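Local coordinates for putative nucleic acid-binding lipoprotein (Klebsiella pneumoniae subsp. pneumoniae MGH 78578, PDB 3F1Z) that is of unknown function but, as a putative lipoprotein with an OB-fold, may bind nucleic acid, at residues T110-H116 with Q127-K133. Sequence-based numbering, arbitrary orientation.
Sequences TIVGQVH and QNPKVVK
Gln127 and His116 meet at one end of an antiparallel strand pair, 108-114 with 129-131, whose pairing is interrupted by two beta bulges, consistent with the curled sheet of an OB-fold. Followed outward, Gln127 CB lies 3.6 Å from His116 CE1, and CG then rests over one face of the imidazole, 3.6 Å from the ring centroid, as a CH-pi contact. CG stands beside the backbone N (chi1 -55°); the bend at chi2 (-64°) carries the amide away from the ring, and NE2 bonds to Thr125 O. The ring is steadied in its own plane, where His116 NE2 donates to Gln114 OE1 at 3.1 Å, approaching from above that amide's carbonyl plane; Gln114 NE2 bonds to Gly49 O. Gln114 and Gln127 exchange two backbone hydrogen bonds, and so do Val112 and Lys130; the one-residue slip between these pairs is a bulge at the corner around Asn128. A second, classic bulge sets Val132 and Lys133 against Thr110: Thr110 O accepts from Val132 N at 2.9 Å and only weakly from Lys133 N, while Thr110 N donates to Lys133 O. On one face Ile111 CG2 packs on Pro129 CB (3.8 Å), where Ile111 also touches Phe90 and Pro129 touches Phe92, both of strand 88-93. On the face of Val112, its CG2 meets CG2 of Val132, and both side chains touch Val21 of helix 18-22. Strand 108-114 thus lies between strands 51-65 and 129-131 in the sheet, antiparallel to both.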
loop_
_atom_site.group_PDB
_atom_site.type_symbol
_atom_site.label_atom_id
_atom_site.label_comp_id
_atom_site.label_asym_id
_atom_site.label_seq_id
_atom_site.Cartn_x
_atom_site.Cartn_y
_atom_site.Cartn_z
ATOM N N THR A 110 7.987 -0.932 5.079
ATOM C CA THR A 110 7.269 -2.125 4.727
ATOM C C THR A 110 5.912 -1.958 5.320
ATOM O O THR A 110 5.773 -1.715 6.518
ATOM C CB THR A 110 7.921 -3.383 5.305
ATOM O OG1 THR A 110 9.278 -3.427 4.881
ATOM C CG2 THR A 110 7.205 -4.674 4.808
ATOM N N ILE A 111 4.901 -2.123 4.476
ATOM C CA ILE A 111 3.520 -1.927 4.859
ATOM C C ILE A 111 2.650 -3.073 4.352
ATOM O O ILE A 111 2.790 -3.527 3.213
ATOM C CB ILE A 111 3.019 -0.605 4.258
ATOM C CG1 ILE A 111 3.967 0.539 4.656
ATOM C CG2 ILE A 111 1.558 -0.303 4.677
ATOM C CD1 ILE A 111 3.565 1.920 4.168
ATOM N N VAL A 112 1.792 -3.578 5.229
ATOM C CA VAL A 112 0.823 -4.607 4.899
ATOM C C VAL A 112 -0.456 -3.869 4.554
ATOM O O VAL A 112 -0.824 -2.936 5.255
ATOM C CB VAL A 112 0.530 -5.521 6.069
ATOM C CG1 VAL A 112 -0.587 -6.602 5.682
ATOM C CG2 VAL A 112 1.733 -6.210 6.408
ATOM N N GLY A 113 -1.137 -4.285 3.495
ATOM C CA GLY A 113 -2.368 -3.641 3.100
ATOM C C GLY A 113 -3.238 -4.634 2.398
ATOM O O GLY A 113 -2.735 -5.701 1.984
ATOM N N GLN A 114 -4.520 -4.273 2.221
ATOM C CA GLN A 114 -5.514 -5.153 1.611
ATOM C C GLN A 114 -5.957 -4.671 0.252
ATOM O O GLN A 114 -6.182 -3.480 0.056
ATOM C CB GLN A 114 -6.715 -5.281 2.517
ATOM C CG GLN A 114 -7.683 -6.360 2.071
ATOM C CD GLN A 114 -8.857 -6.542 3.016
ATOM O OE1 GLN A 114 -9.353 -5.569 3.597
ATOM N NE2 GLN A 114 -9.320 -7.773 3.153
ATOM N N VAL A 115 -6.084 -5.597 -0.701
ATOM C CA VAL A 115 -6.538 -5.247 -2.049
ATOM C C VAL A 115 -8.045 -5.252 -2.108
ATOM O O VAL A 115 -8.712 -6.241 -1.782
ATOM C CB VAL A 115 -6.017 -6.216 -3.126
ATOM C CG1 VAL A 115 -6.531 -5.804 -4.508
ATOM C CG2 VAL A 115 -4.483 -6.268 -3.124
ATOM N N HIS A 116 -8.580 -4.090 -2.443
ATOM C CA HIS A 116 -10.007 -3.889 -2.677
ATOM C C HIS A 116 -10.121 -3.750 -4.178
ATOM O O HIS A 116 -9.101 -3.750 -4.884
ATOM C CB HIS A 116 -10.486 -2.636 -1.939
ATOM C CG HIS A 116 -10.627 -2.843 -0.463
ATOM N ND1 HIS A 116 -11.297 -1.957 0.354
ATOM C CD2 HIS A 116 -10.216 -3.856 0.335
ATOM C CE1 HIS A 116 -11.246 -2.392 1.603
ATOM N NE2 HIS A 116 -10.623 -3.559 1.617
ATOM N N GLN A 127 -5.709 -0.717 1.074
ATOM C CA GLN A 127 -6.609 -0.275 2.124
ATOM C C GLN A 127 -6.272 -0.929 3.460
ATOM O O GLN A 127 -5.593 -1.946 3.483
ATOM C CB GLN A 127 -8.041 -0.683 1.724
ATOM C CG GLN A 127 -8.443 -0.157 0.356
ATOM C CD GLN A 127 -8.494 1.360 0.303
ATOM O OE1 GLN A 127 -8.943 1.992 1.253
ATOM N NE2 GLN A 127 -8.037 1.956 -0.803
ATOM N N ASN A 128 -6.808 -0.360 4.554
ATOM C CA ASN A 128 -6.600 -0.858 5.955
ATOM C C ASN A 128 -5.159 -1.212 6.281
ATOM O O ASN A 128 -4.881 -2.238 6.827
ATOM C CB ASN A 128 -7.496 -2.035 6.237
ATOM C CG ASN A 128 -8.951 -1.682 6.066
ATOM O OD1 ASN A 128 -9.446 -0.694 6.653
ATOM N ND2 ASN A 128 -9.671 -2.480 5.253
ATOM N N PRO A 129 -4.234 -0.333 5.934
ATOM C CA PRO A 129 -2.865 -0.725 6.055
ATOM C C PRO A 129 -2.309 -0.735 7.420
ATOM O O PRO A 129 -2.852 -0.090 8.315
ATOM C CB PRO A 129 -2.115 0.322 5.217
ATOM C CG PRO A 129 -3.118 1.217 4.683
ATOM C CD PRO A 129 -4.385 1.011 5.375
ATOM N N LYS A 130 -1.164 -1.393 7.547
ATOM C CA LYS A 130 -0.460 -1.501 8.831
ATOM C C LYS A 130 1.044 -1.402 8.562
ATOM O O LYS A 130 1.593 -2.174 7.759
ATOM C CB LYS A 130 -0.811 -2.832 9.499
ATOM C CG LYS A 130 -0.286 -3.019 10.904
ATOM C CD LYS A 130 -0.402 -4.541 11.357
ATOM C CE LYS A 130 -0.026 -4.841 12.830
ATOM N NZ LYS A 130 -0.301 -6.362 13.130
ATOM N N VAL A 131 1.701 -0.421 9.174
ATOM C CA VAL A 131 3.129 -0.293 8.980
ATOM C C VAL A 131 3.836 -1.351 9.822
ATOM O O VAL A 131 3.620 -1.428 11.015
ATOM C CB VAL A 131 3.652 1.109 9.322
ATOM C CG1 VAL A 131 5.228 1.116 9.300
ATOM C CG2 VAL A 131 3.064 2.157 8.351
ATOM N N VAL A 132 4.655 -2.174 9.180
ATOM C CA VAL A 132 5.353 -3.274 9.839
ATOM C C VAL A 132 6.667 -2.774 10.383
ATOM O O VAL A 132 6.927 -2.896 11.576
ATOM C CB VAL A 132 5.629 -4.414 8.851
ATOM C CG1 VAL A 132 6.436 -5.517 9.529
ATOM C CG2 VAL A 132 4.308 -4.933 8.267
ATOM N N LYS A 133 7.493 -2.218 9.502
ATOM C CA LYS A 133 8.776 -1.582 9.873
ATOM C C LYS A 133 9.237 -0.567 8.799
ATOM O O LYS A 133 8.508 -0.270 7.833
ATOM C CB LYS A 133 9.884 -2.628 10.108
ATOM C CG LYS A 133 10.279 -3.377 8.854
ATOM C CD LYS A 133 11.111 -4.618 9.165
ATOM C CE LYS A 133 11.380 -5.389 7.857
ATOM N NZ LYS A 133 11.413 -6.827 8.127
ATOM O OXT LYS A 133 10.367 -0.028 8.902
#